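Local coordinates for protein GH62 hydrolase (Scytalidium thermophilum, PDB 4PVA) that probably removes arabinofuranosyl side groups from arabinoxylan as a family 62 alpha-L-arabinofuranosidase, a fungal enzyme of lignocellulose breakdown, at residues 50-55 / 299-304; 54-59 / 75-80; 149-154 / 207-212; 185-190 / 215-220. All blocks are in the same frame, centred on the assembly; numbering follows the deposited sequence. Where two conformers were deposited one is given.

Contact 1 (50-55 / 299-304)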
loop_
_atom_site.group_PDB
_atom_site.type_symbol
_atom_site.label_atom_id
_atom_site.label_comp_id
_atom_site.label_asym_id
_atom_site.label_seq_id
_atom_site.Cartn_x
_atom_site.Cartn_y
_atom_site.Cartn_z
ATOM N N ALA A 50 -5.472 4.032 3.793
ATOM C CA ALA A 50 -6.551 4.528 4.639
ATOM C C ALA A 50 -6.148 4.610 6.090
ATOM O O ALA A 50 -5.405 3.760 6.607
ATOM C CB ALA A 50 -7.758 3.616 4.523
ATOM N N VAL A 51 -6.717 5.620 6.759
ATOM C CA VAL A 51 -6.633 5.786 8.191
ATOM C C VAL A 51 -8.020 6.023 8.760
ATOM O O VAL A 51 -8.909 6.464 8.037
ATOM C CB VAL A 51 -5.670 6.929 8.584
ATOM C CG1 VAL A 51 -4.227 6.589 8.207
ATOM C CG2 VAL A 51 -6.097 8.254 7.942
ATOM N N LEU A 52 -8.166 5.700 10.036
ATOM C CA LEU A 52 -9.421 5.932 10.759
ATOM C C LEU A 52 -9.093 6.880 11.886
ATOM O O LEU A 52 -8.244 6.603 12.699
ATOM C CB LEU A 52 -9.973 4.611 11.263
ATOM C CG LEU A 52 -11.136 4.663 12.270
ATOM C CD1 LEU A 52 -12.349 5.344 11.670
ATOM C CD2 LEU A 52 -11.506 3.266 12.752
ATOM N N ILE A 53 -9.788 8.019 11.926
ATOM C CA ILE A 53 -9.527 9.094 12.906
ATOM C C ILE A 53 -10.885 9.544 13.432
ATOM O O ILE A 53 -11.710 10.044 12.681
ATOM C CB ILE A 53 -8.809 10.299 12.278
ATOM C CG1 ILE A 53 -7.523 9.894 11.529
ATOM C CG2 ILE A 53 -8.481 11.337 13.342
ATOM C CD1 ILE A 53 -7.022 10.998 10.609
ATOM N N ASN A 54 -11.117 9.299 14.714
ATOM C CA ASN A 54 -12.331 9.808 15.389
ATOM C C ASN A 54 -13.603 9.419 14.635
ATOM O O ASN A 54 -14.504 10.234 14.421
ATOM C CB ASN A 54 -12.225 11.318 15.590
ATOM C CG ASN A 54 -11.080 11.702 16.515
ATOM O OD1 ASN A 54 -10.754 10.966 17.465
ATOM N ND2 ASN A 54 -10.461 12.851 16.246
ATOM N N GLY A 55 -13.636 8.165 14.216
ATOM C CA GLY A 55 -14.786 7.577 13.560
ATOM C C GLY A 55 -14.923 7.859 12.073
ATOM O O GLY A 55 -15.836 7.322 11.445
ATOM N N ILE A 299 -6.158 -0.573 7.369
ATOM C CA ILE A 299 -6.689 0.704 7.840
ATOM C C ILE A 299 -6.069 1.003 9.187
ATOM O O ILE A 299 -6.258 0.263 10.156
ATOM C CB ILE A 299 -8.218 0.678 7.953
ATOM C CG1 ILE A 299 -8.876 0.283 6.633
ATOM C CG2 ILE A 299 -8.723 2.061 8.378
ATOM C CD1 ILE A 299 -10.383 0.168 6.713
ATOM N N ARG A 300 -5.322 2.090 9.271
ATOM C CA ARG A 300 -4.557 2.383 10.475
ATOM C C ARG A 300 -5.256 3.421 11.377
ATOM O O ARG A 300 -5.722 4.455 10.917
ATOM C CB ARG A 300 -3.160 2.851 10.089
ATOM C CG ARG A 300 -2.265 1.708 9.679
ATOM C CD ARG A 300 -0.983 2.205 9.032
ATOM N NE ARG A 300 -1.184 2.623 7.640
ATOM C CZ ARG A 300 -1.127 3.875 7.169
ATOM N NH1 ARG A 300 -0.743 4.898 7.942
ATOM N NH2 ARG A 300 -1.373 4.075 5.895
ATOM N N THR A 301 -5.266 3.152 12.684
ATOM C CA THR A 301 -5.634 4.133 13.712
ATOM C C THR A 301 -4.436 4.777 14.363
ATOM O O THR A 301 -4.578 5.870 14.935
ATOM C CB THR A 301 -6.488 3.475 14.824
ATOM O OG1 THR A 301 -5.780 2.342 15.331
ATOM C CG2 THR A 301 -7.811 3.052 14.254
ATOM N N LEU A 302 -3.287 4.132 14.324
ATOM C CA LEU A 302 -2.023 4.691 14.799
ATOM C C LEU A 302 -1.397 5.229 13.532
ATOM O O LEU A 302 -0.780 4.488 12.760
ATOM C CB LEU A 302 -1.187 3.608 15.492
ATOM C CG LEU A 302 -1.907 2.919 16.657
ATOM C CD1 LEU A 302 -1.061 1.780 17.159
ATOM C CD2 LEU A 302 -2.188 3.894 17.792
ATOM N N THR A 303 -1.581 6.508 13.284
ATOM C CA THR A 303 -1.397 7.056 11.940
ATOM C C THR A 303 -0.018 7.603 11.618
ATOM O O THR A 303 0.182 8.048 10.493
ATOM C CB THR A 303 -2.400 8.176 11.678
ATOM O OG1 THR A 303 -2.188 9.212 12.639
ATOM C CG2 THR A 303 -3.802 7.666 11.783
ATOM N N ASP A 304 0.928 7.492 12.546
ATOM C CA ASP A 304 2.214 8.142 12.374
ATOM C C ASP A 304 3.186 7.332 11.500
ATOM O O ASP A 304 2.841 6.246 10.967
ATOM C CB ASP A 304 2.832 8.570 13.708
ATOM C CG ASP A 304 3.552 7.511 14.447
ATOM O OD1 ASP A 304 3.687 6.358 13.988
ATOM O OD2 ASP A 304 3.992 7.785 15.597
HETATM O O HOH W 1 -6.590 7.647 14.535
#

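Contact 2 (54-59 / 75-80)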
loop_
_atom_site.group_PDB
_atom_site.type_symbol
_atom_site.label_atom_id
_atom_site.label_comp_id
_atom_site.label_asym_id
_atom_site.label_seq_id
_atom_site.Cartn_x
_atom_site.Cartn_y
_atom_site.Cartn_z
ATOM N N ASN A 54 -11.117 9.299 14.714
ATOM C CA ASN A 54 -12.331 9.808 15.389
ATOM C C ASN A 54 -13.603 9.419 14.635
ATOM O O ASN A 54 -14.504 10.234 14.421
ATOM C CB ASN A 54 -12.225 11.318 15.590
ATOM C CG ASN A 54 -11.080 11.702 16.515
ATOM O OD1 ASN A 54 -10.754 10.966 17.465
ATOM N ND2 ASN A 54 -10.461 12.851 16.246
ATOM N N GLY A 55 -13.636 8.165 14.216
ATOM C CA GLY A 55 -14.786 7.577 13.560
ATOM C C GLY A 55 -14.923 7.859 12.073
ATOM O O GLY A 55 -15.836 7.322 11.445
ATOM N N THR A 56 -14.002 8.628 11.499
ATOM C CA THR A 56 -14.020 8.884 10.071
ATOM C C THR A 56 -12.866 8.166 9.378
ATOM O O THR A 56 -11.707 8.280 9.782
ATOM C CB THR A 56 -13.928 10.368 9.765
ATOM O OG1 THR A 56 -15.055 11.044 10.349
ATOM C CG2 THR A 56 -13.944 10.643 8.269
ATOM N N TYR A 57 -13.247 7.417 8.349
ATOM C CA TYR A 57 -12.278 6.759 7.441
ATOM C C TYR A 57 -11.880 7.712 6.331
ATOM O O TYR A 57 -12.735 8.290 5.669
ATOM C CB TYR A 57 -12.885 5.504 6.823
ATOM C CG TYR A 57 -13.285 4.474 7.820
ATOM C CD1 TYR A 57 -12.386 3.519 8.270
ATOM C CD2 TYR A 57 -14.588 4.440 8.355
ATOM C CE1 TYR A 57 -12.778 2.567 9.207
ATOM C CE2 TYR A 57 -14.960 3.476 9.255
ATOM C CZ TYR A 57 -14.065 2.592 9.690
ATOM O OH TYR A 57 -14.518 1.643 10.601
ATOM N N HIS A 58 -10.570 7.877 6.188
ATOM C CA HIS A 58 -9.972 8.725 5.174
ATOM C C HIS A 58 -9.222 7.825 4.198
ATOM O O HIS A 58 -8.327 7.123 4.612
ATOM C CB HIS A 58 -8.983 9.678 5.812
ATOM C CG HIS A 58 -9.607 10.637 6.775
ATOM N ND1 HIS A 58 -10.085 11.862 6.385
ATOM C CD2 HIS A 58 -9.833 10.541 8.108
ATOM C CE1 HIS A 58 -10.580 12.488 7.436
ATOM N NE2 HIS A 58 -10.439 11.718 8.493
ATOM N N VAL A 59 -9.636 7.843 2.939
ATOM C CA VAL A 59 -9.092 6.953 1.925
ATOM C C VAL A 59 -8.506 7.729 0.759
ATOM O O VAL A 59 -9.086 8.697 0.283
ATOM C CB VAL A 59 -10.163 5.973 1.405
ATOM C CG1 VAL A 59 -9.571 5.002 0.380
ATOM C CG2 VAL A 59 -10.780 5.203 2.563
ATOM N N ASN A 75 -13.849 10.377 2.162
ATOM C CA ASN A 75 -14.030 9.944 3.518
ATOM C C ASN A 75 -15.458 9.470 3.732
ATOM O O ASN A 75 -16.342 9.754 2.917
ATOM C CB ASN A 75 -13.599 11.013 4.532
ATOM C CG ASN A 75 -14.417 12.293 4.426
ATOM O OD1 ASN A 75 -15.646 12.281 4.577
ATOM N ND2 ASN A 75 -13.757 13.388 4.190
ATOM N N PHE A 76 -15.643 8.720 4.803
ATOM C CA PHE A 76 -16.948 8.158 5.152
ATOM C C PHE A 76 -16.870 7.686 6.591
ATOM O O PHE A 76 -15.786 7.546 7.159
ATOM C CB PHE A 76 -17.327 7.015 4.187
ATOM C CG PHE A 76 -16.319 5.869 4.150
ATOM C CD1 PHE A 76 -16.395 4.824 5.061
ATOM C CD2 PHE A 76 -15.301 5.842 3.211
ATOM C CE1 PHE A 76 -15.476 3.779 5.040
ATOM C CE2 PHE A 76 -14.395 4.782 3.196
ATOM C CZ PHE A 76 -14.479 3.775 4.110
ATOM N N THR A 77 -18.022 7.392 7.183
ATOM C CA THR A 77 -18.086 6.819 8.506
ATOM C C THR A 77 -18.603 5.390 8.540
ATOM O O THR A 77 -18.427 4.728 9.541
ATOM C CB THR A 77 -18.994 7.664 9.438
ATOM O OG1 THR A 77 -20.325 7.750 8.897
ATOM C CG2 THR A 77 -18.436 9.051 9.576
ATOM N N ASP A 78 -19.184 4.944 7.459
ATOM C CA ASP A 78 -19.850 3.648 7.390
ATOM C C ASP A 78 -19.485 2.961 6.080
ATOM O O ASP A 78 -19.763 3.455 5.036
ATOM C CB ASP A 78 -21.365 3.934 7.478
ATOM C CG ASP A 78 -22.244 2.714 7.416
ATOM O OD1 ASP A 78 -21.905 1.677 6.879
ATOM O OD2 ASP A 78 -23.371 2.896 7.916
ATOM N N PHE A 79 -18.869 1.772 6.174
ATOM C CA PHE A 79 -18.421 1.074 4.991
ATOM C C PHE A 79 -19.513 0.896 3.958
ATOM O O PHE A 79 -19.251 0.966 2.762
ATOM C CB PHE A 79 -17.842 -0.288 5.302
ATOM C CG PHE A 79 -16.512 -0.242 5.989
ATOM C CD1 PHE A 79 -15.390 0.193 5.306
ATOM C CD2 PHE A 79 -16.385 -0.639 7.299
ATOM C CE1 PHE A 79 -14.177 0.254 5.958
ATOM C CE2 PHE A 79 -15.158 -0.617 7.939
ATOM C CZ PHE A 79 -14.056 -0.143 7.266
ATOM N N ALA A 80 -20.740 0.656 4.415
ATOM C CA ALA A 80 -21.851 0.450 3.493
ATOM C C ALA A 80 -22.279 1.685 2.738
ATOM O O ALA A 80 -23.000 1.588 1.733
ATOM C CB ALA A 80 -23.040 -0.119 4.243
HETATM O O HOH W 2 -17.330 5.187 11.935
#

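Contact 3 (149-154 / 207-212)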
loop_
_atom_site.group_PDB
_atom_site.type_symbol
_atom_site.label_atom_id
_atom_site.label_comp_id
_atom_site.label_asym_id
_atom_site.label_seq_id
_atom_site.Cartn_x
_atom_site.Cartn_y
_atom_site.Cartn_z
ATOM N N PRO A 149 17.513 5.264 -9.477
ATOM C CA PRO A 149 18.820 4.743 -9.059
ATOM C C PRO A 149 19.400 3.723 -10.021
ATOM O O PRO A 149 18.694 2.926 -10.634
ATOM C CB PRO A 149 18.492 4.077 -7.735
ATOM C CG PRO A 149 17.351 4.856 -7.205
ATOM C CD PRO A 149 16.517 5.172 -8.405
ATOM N N LYS A 150 20.734 3.729 -10.107
ATOM C CA LYS A 150 21.465 2.789 -10.927
ATOM C C LYS A 150 21.074 1.340 -10.681
ATOM O O LYS A 150 20.873 0.580 -11.612
ATOM C CB LYS A 150 22.960 2.937 -10.663
ATOM C CG LYS A 150 23.783 2.027 -11.549
ATOM C CD LYS A 150 25.260 2.341 -11.409
ATOM C CE LYS A 150 26.062 1.624 -12.460
ATOM N NZ LYS A 150 26.016 0.164 -12.281
ATOM N N ILE A 151 20.960 0.918 -9.420
ATOM C CA ILE A 151 20.695 -0.488 -9.142
ATOM C C ILE A 151 19.329 -0.904 -9.693
ATOM O O ILE A 151 19.137 -2.024 -10.119
ATOM C CB ILE A 151 20.825 -0.806 -7.643
ATOM C CG1 ILE A 151 20.852 -2.317 -7.439
ATOM C CG2 ILE A 151 19.733 -0.173 -6.817
ATOM C CD1 ILE A 151 21.252 -2.723 -6.020
ATOM N N ILE A 152 18.376 0.012 -9.668
ATOM C CA ILE A 152 17.035 -0.272 -10.169
ATOM C C ILE A 152 17.083 -0.275 -11.717
ATOM O O ILE A 152 16.610 -1.216 -12.343
ATOM C CB ILE A 152 15.986 0.703 -9.625
ATOM C CG1 ILE A 152 15.990 0.614 -8.116
ATOM C CG2 ILE A 152 14.604 0.355 -10.157
ATOM C CD1 ILE A 152 14.933 1.445 -7.437
ATOM N N ALA A 153 17.721 0.728 -12.347
ATOM C CA ALA A 153 17.896 0.715 -13.804
ATOM C C ALA A 153 18.627 -0.537 -14.305
ATOM O O ALA A 153 18.284 -1.097 -15.359
ATOM C CB ALA A 153 18.613 1.988 -14.278
ATOM N N ASP A 154 19.584 -1.019 -13.523
ATOM C CA ASP A 154 20.352 -2.196 -13.926
ATOM C C ASP A 154 19.582 -3.486 -13.804
ATOM O O ASP A 154 19.946 -4.484 -14.433
ATOM C CB ASP A 154 21.595 -2.351 -13.067
ATOM C CG ASP A 154 22.703 -1.364 -13.413
ATOM O OD1 ASP A 154 22.631 -0.668 -14.451
ATOM O OD2 ASP A 154 23.649 -1.270 -12.585
ATOM N N PRO A 207 19.458 2.454 -3.249
ATOM C CA PRO A 207 18.742 1.278 -2.754
ATOM C C PRO A 207 19.607 0.047 -2.728
ATOM O O PRO A 207 20.578 -0.070 -3.475
ATOM C CB PRO A 207 17.603 1.083 -3.772
ATOM C CG PRO A 207 17.554 2.354 -4.569
ATOM C CD PRO A 207 18.903 2.955 -4.519
ATOM N N GLU A 208 19.214 -0.884 -1.870
ATOM C CA GLU A 208 19.760 -2.244 -1.835
ATOM C C GLU A 208 18.628 -3.201 -2.191
ATOM O O GLU A 208 17.456 -2.948 -1.840
ATOM C CB GLU A 208 20.315 -2.523 -0.431
ATOM C CG GLU A 208 21.532 -1.619 -0.139
ATOM C CD GLU A 208 22.131 -1.762 1.250
ATOM O OE1 GLU A 208 21.486 -2.367 2.115
ATOM O OE2 GLU A 208 23.260 -1.240 1.473
ATOM N N ILE A 209 18.946 -4.311 -2.833
ATOM C CA ILE A 209 17.980 -5.374 -3.050
ATOM C C ILE A 209 17.853 -6.159 -1.758
ATOM O O ILE A 209 18.854 -6.741 -1.300
ATOM C CB ILE A 209 18.412 -6.293 -4.219
ATOM C CG1 ILE A 209 18.399 -5.514 -5.538
ATOM C CG2 ILE A 209 17.476 -7.489 -4.285
ATOM C CD1 ILE A 209 19.023 -6.230 -6.718
ATOM N N VAL A 210 16.673 -6.174 -1.147
ATOM C CA VAL A 210 16.525 -6.856 0.130
ATOM C C VAL A 210 15.927 -8.247 -0.019
ATOM O O VAL A 210 16.220 -9.106 0.786
ATOM C CB VAL A 210 15.740 -6.026 1.155
ATOM C CG1 VAL A 210 16.512 -4.771 1.573
ATOM C CG2 VAL A 210 14.387 -5.701 0.656
ATOM N N LEU A 211 15.108 -8.471 -1.033
ATOM C CA LEU A 211 14.593 -9.789 -1.395
ATOM C C LEU A 211 14.461 -9.868 -2.887
ATOM O O LEU A 211 14.206 -8.871 -3.551
ATOM C CB LEU A 211 13.225 -10.014 -0.811
ATOM C CG LEU A 211 13.031 -10.187 0.664
ATOM C CD1 LEU A 211 11.545 -10.332 0.948
ATOM C CD2 LEU A 211 13.823 -11.338 1.245
ATOM N N GLN A 212 14.658 -11.067 -3.435
ATOM C CA GLN A 212 14.449 -11.276 -4.850
ATOM C C GLN A 212 13.987 -12.692 -5.148
ATOM O O GLN A 212 14.375 -13.639 -4.433
ATOM C CB GLN A 212 15.704 -10.906 -5.666
ATOM C CG GLN A 212 16.913 -11.752 -5.355
ATOM C CD GLN A 212 18.146 -11.344 -6.151
ATOM O OE1 GLN A 212 18.177 -10.310 -6.823
ATOM N NE2 GLN A 212 19.185 -12.155 -6.067
#

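Contact 4 (185-190 / 215-220)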
loop_
_atom_site.group_PDB
_atom_site.type_symbol
_atom_site.label_atom_id
_atom_site.label_comp_id
_atom_site.label_asym_id
_atom_site.label_seq_id
_atom_site.Cartn_x
_atom_site.Cartn_y
_atom_site.Cartn_z
ATOM N N ASP A 185 10.057 -3.515 -8.774
ATOM C CA ASP A 185 10.333 -3.268 -10.198
ATOM C C ASP A 185 9.506 -4.137 -11.130
ATOM O O ASP A 185 9.777 -4.135 -12.353
ATOM C CB ASP A 185 11.817 -3.393 -10.520
ATOM C CG ASP A 185 12.389 -4.760 -10.249
ATOM O OD1 ASP A 185 11.660 -5.676 -9.825
ATOM O OD2 ASP A 185 13.619 -4.900 -10.461
ATOM N N ASP A 186 8.494 -4.860 -10.660
ATOM C CA ASP A 186 7.794 -5.806 -11.500
ATOM C C ASP A 186 8.767 -6.723 -12.233
ATOM O O ASP A 186 8.472 -7.228 -13.334
ATOM C CB ASP A 186 6.878 -5.060 -12.495
ATOM C CG ASP A 186 5.633 -4.500 -11.860
ATOM O OD1 ASP A 186 5.378 -4.765 -10.670
ATOM O OD2 ASP A 186 4.951 -3.737 -12.569
ATOM N N ASN A 187 9.897 -6.986 -11.628
ATOM C CA ASN A 187 10.904 -7.870 -12.184
ATOM C C ASN A 187 11.551 -8.716 -11.118
ATOM O O ASN A 187 12.679 -9.128 -11.270
ATOM C CB ASN A 187 11.962 -7.088 -12.992
ATOM C CG ASN A 187 12.701 -7.968 -13.975
ATOM O OD1 ASN A 187 12.096 -8.832 -14.600
ATOM N ND2 ASN A 187 13.977 -7.768 -14.111
ATOM N N GLY A 188 10.838 -8.976 -10.047
ATOM C CA GLY A 188 11.279 -9.929 -9.045
ATOM C C GLY A 188 12.155 -9.381 -7.939
ATOM O O GLY A 188 12.672 -10.149 -7.155
ATOM N N HIS A 189 12.309 -8.069 -7.846
ATOM C CA HIS A 189 13.137 -7.451 -6.790
ATOM C C HIS A 189 12.313 -6.568 -5.874
ATOM O O HIS A 189 11.363 -5.905 -6.305
ATOM C CB HIS A 189 14.273 -6.609 -7.375
ATOM C CG HIS A 189 15.090 -7.330 -8.409
ATOM N ND1 HIS A 189 14.928 -7.107 -9.755
ATOM C CD2 HIS A 189 16.026 -8.299 -8.287
ATOM C CE1 HIS A 189 15.746 -7.907 -10.419
ATOM N NE2 HIS A 189 16.423 -8.629 -9.561
ATOM N N LEU A 190 12.738 -6.548 -4.625
ATOM C CA LEU A 190 12.264 -5.597 -3.607
ATOM C C LEU A 190 13.478 -4.797 -3.168
ATOM O O LEU A 190 14.477 -5.389 -2.728
ATOM C CB LEU A 190 11.581 -6.325 -2.461
ATOM C CG LEU A 190 11.026 -5.428 -1.334
ATOM C CD1 LEU A 190 9.890 -4.577 -1.804
ATOM C CD2 LEU A 190 10.593 -6.227 -0.136
ATOM N N GLN A 215 13.729 -16.459 -10.392
ATOM C CA GLN A 215 13.202 -17.566 -11.179
ATOM C C GLN A 215 11.711 -17.448 -11.417
ATOM O O GLN A 215 11.211 -17.860 -12.441
ATOM C CB GLN A 215 13.480 -18.881 -10.486
ATOM C CG GLN A 215 13.073 -20.073 -11.319
ATOM C CD GLN A 215 13.801 -21.327 -10.891
ATOM O OE1 GLN A 215 15.018 -21.310 -10.688
ATOM N NE2 GLN A 215 13.068 -22.421 -10.756
ATOM N N ASN A 216 10.989 -16.902 -10.457
ATOM C CA ASN A 216 9.560 -16.623 -10.620
ATOM C C ASN A 216 9.285 -15.218 -10.116
ATOM O O ASN A 216 8.991 -15.024 -8.921
ATOM C CB ASN A 216 8.712 -17.645 -9.870
ATOM C CG ASN A 216 7.230 -17.326 -9.937
ATOM O OD1 ASN A 216 6.796 -16.531 -10.766
ATOM N ND2 ASN A 216 6.455 -17.954 -9.056
ATOM N N ILE A 217 9.354 -14.237 -10.998
ATOM C CA ILE A 217 9.213 -12.846 -10.568
ATOM C C ILE A 217 7.835 -12.578 -9.967
ATOM O O ILE A 217 7.683 -11.672 -9.179
ATOM C CB ILE A 217 9.504 -11.847 -11.711
ATOM C CG1 ILE A 217 8.473 -11.955 -12.830
ATOM C CG2 ILE A 217 10.928 -12.011 -12.254
ATOM C CD1 ILE A 217 8.684 -10.990 -13.960
ATOM N N TYR A 218 6.853 -13.375 -10.318
ATOM C CA TYR A 218 5.509 -13.187 -9.840
ATOM C C TYR A 218 5.298 -13.635 -8.420
ATOM O O TYR A 218 4.266 -13.330 -7.822
ATOM C CB TYR A 218 4.501 -13.876 -10.776
ATOM C CG TYR A 218 4.662 -13.373 -12.177
ATOM C CD1 TYR A 218 4.297 -12.087 -12.518
ATOM C CD2 TYR A 218 5.245 -14.174 -13.149
ATOM C CE1 TYR A 218 4.504 -11.614 -13.800
ATOM C CE2 TYR A 218 5.436 -13.709 -14.441
ATOM C CZ TYR A 218 5.066 -12.429 -14.742
ATOM O OH TYR A 218 5.274 -11.975 -16.043
ATOM N N ALA A 219 6.283 -14.305 -7.836
ATOM C CA ALA A 219 6.260 -14.632 -6.415
ATOM C C ALA A 219 6.595 -13.431 -5.530
ATOM O O ALA A 219 6.326 -13.453 -4.319
ATOM C CB ALA A 219 7.244 -15.764 -6.132
ATOM N N LEU A 220 7.193 -12.382 -6.081
ATOM C CA LEU A 220 7.611 -11.222 -5.307
ATOM C C LEU A 220 7.303 -9.993 -6.137
ATOM O O LEU A 220 8.187 -9.216 -6.518
ATOM C CB LEU A 220 9.114 -11.290 -4.959
ATOM C CG LEU A 220 9.547 -10.367 -3.833
ATOM C CD1 LEU A 220 9.119 -10.961 -2.483
ATOM C CD2 LEU A 220 11.039 -10.134 -3.870
HETATM O O HOH W 3 8.339 -8.954 -9.709
HETATM O O HOH W 4 8.874 -6.644 -5.063
#

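Contact 1 (50-55 / 299-304)
Val51 and Arg300 are bridged backbone to backbone, and here the contact is tight. Arg300 N gives its hydrogen to Ala50 O over 3.1 Å in an almost straight bond, while Arg300 O receives Leu52 N at 2.9 Å, the donor standing above the carbonyl plane rather than on a lone pair. Val51 CA adds a CA-H...O contact of 3.2 Å to Arg300 O. At right angles to the valine runs Thr303, whose CG2 meets Val51 CG1 at 3.8 Å; with OG1 between backbone N and carbonyl carbon (chi1 60°), this methyl is the branch turned inward. The chain of Arg300 bends at chi3, and one face of its guanidinium looks at Ala50 O and Val51 CG1; NH2 goes on to a salt bridge with Glu297 and a hydrogen bond to Val105 O. In the five-bladed propeller expected of this family, the loop after strand 296-298 of one blade thus borders strand 44-53 of another, whose other edge pairs with strand 56-65. Beyond Leu52 the two backbones part, and the contact becomes looser and wetter. Water 1 gives a hydrogen to Leu52 O and another to Thr301 O, linking two carbonyls that share no direct bond. Alongside, Leu52 and exposed Thr301 point the same way, CD2 to CG2 4.0 Å, and Leu52 CB touches Ile299 CG2 at the same distance.

Contact 2 (54-59 / 75-80)
The Tyr57 ring carries Phe79 CZ over one face, and Phe76 O and Thr77 O lie at its edge, in plane. Tyr57 CE2 in turn lies over a face of Phe79, while Asp78 N and Phe79 CE1 stand in plane at the edge of Phe76. The Tyr57 and Phe79 rings meet obliquely, planes 42° and centroids 4.6 Å apart. Towards Phe76 the Tyr57 ring is nearly parallel but slid aside, so the rings barely overlap; what sits on the Phe76 face is Tyr57 CB, in a CH-pi contact 3.8 Å from the centroid. Holding CG between backbone N and carbonyl carbon (chi1 58°) brings the Phe76 ring under Tyr57 CB. Tyr57 and Phe76 belong to the beta hairpin of strands 56-65 and 68-76; Phe79 follows in the loop and completes their aromatic cluster. In this antiparallel hydrogen-bonded pair, Tyr57 N reaches Phe76 O at 2.8 Å nearly along the C=O axis, and Phe76 N reaches Tyr57 O at 3.1 Å. With a serine in place of Tyr57 the ring is gone, and Phe79 would probably face a gap and be freer to turn. On the other sheet face, His58 ND1 and Asn75 ND2 both bond to Tyr73 OH, and Thr56 CG2 lies over a face of the His58 imidazole. Water 2 donates to Gly55 O and Thr77 O.

Contact 3 (149-154 / 207-212)
Pro207 leads the strand segment into the contact and meets three residues of 149-154. Its CD is pressed against Pro149 CB at 3.4 Å, tighter than usual for two carbons, the two prolines crossing at about a right angle. Pro207 CG also touches Ile152 CD1, at 4.0 Å. Its CB and carbonyl O meet Ile151, whose CG2 comes within 3.4 Å of Pro207 O as the two side chains slide past each other in opposite directions. Glu208 turns its side chain away. The end of the Ile209 side chain comes nearer, its CG1 meeting Ile151 CD1 at 4.0 Å. Ile151 spans this distance because CG1 lies opposite the backbone N (chi1 -167°), stretching CD1 along the strand while CG2 stays by the proline. A serine in place of Ile151 removes both methyls and would probably open a gap beside the helix, leaving Pro207 CB and Ile209 CG1 without their apolar partner. Further on, Val210 and Leu211 both face Leu190 in a classic beta bulge where the edge strand 208-212 pairs with strand 189-196. Across the contact, Pro149 is the N-cap residue of helix 150-155, and Lys150 NZ pairs with Asp154 OD2 at 2.8 Å, on the syn lone pair. Glu206, just before Pro207, accepts Ile151 N through OE1. That directed bond lies outside the strand segment; between 149-154 and 207-212 themselves no hydrogen bond crosses, so the hold there is the fit of apolar surfaces.

Contact 4 (185-190 / 215-220)
Van der Waals contact dominates where Ile217 presses on the backbone around Gly188. Its CB lies 3.6 Å from Gly188 N, CG2 lies 3.5 Å from Asn187 O, and CD1 extends to Asp186 O. With CG1 between backbone N and carbonyl carbon (chi1 65°), Ile217 turns CG2 into the place where a CB on Gly188 would clash. Leu220 continues the line: its CD2 touches Gly188 O at 3.7 Å and Leu190 CB at 4.1 Å. Residues 185-188 form the turn between antiparallel strands 178-184 and 189-196 of one sheet, while the short 3-10 segment 217-219 lies on the path to strand 222-229 of the next. Direct hydrogen bonds run within the turn, not across the contact. Asp185 OD1 accepts Asn187 N, making an Asx turn, and His189 N from the opposite face of its plane. The syn lone pair of OD2 takes His189 ND1 at 2.7 Å, near the imidazole plane, which helps to fix the ring's rotation; Tyr191 OH bonds to the same oxygen. Asn187 ND2 bonds to Asn155 O. Waters supply the polar links between segments: water 3 sits between Gly188 N and Ile217 O, water 4 between His189 O and Leu220 O.

How the contacts relate
The four contacts form two pairs on opposite sides of the chain's centre. Contacts 1 and 2 lie 10 Å apart between centres and touch through the neighbouring strands 44-53 and 56-65, sharing Asn54 and Gly55. Contacts 3 and 4, 12 Å apart, meet where strands 189-196 and 208-212 adjoin in another sheet. Between the pairs, centres are 31 to 37 Å apart and nothing touches. Along the chain contact 2 closes early, the segments of contacts 3 and 4 alternate, and contact 1, starting from the same stretch as contact 2, joins an early strand to a late loop and so spans contacts 3 and 4. It thus brings distant parts of the chain together, consistent with the ring closure of a propeller.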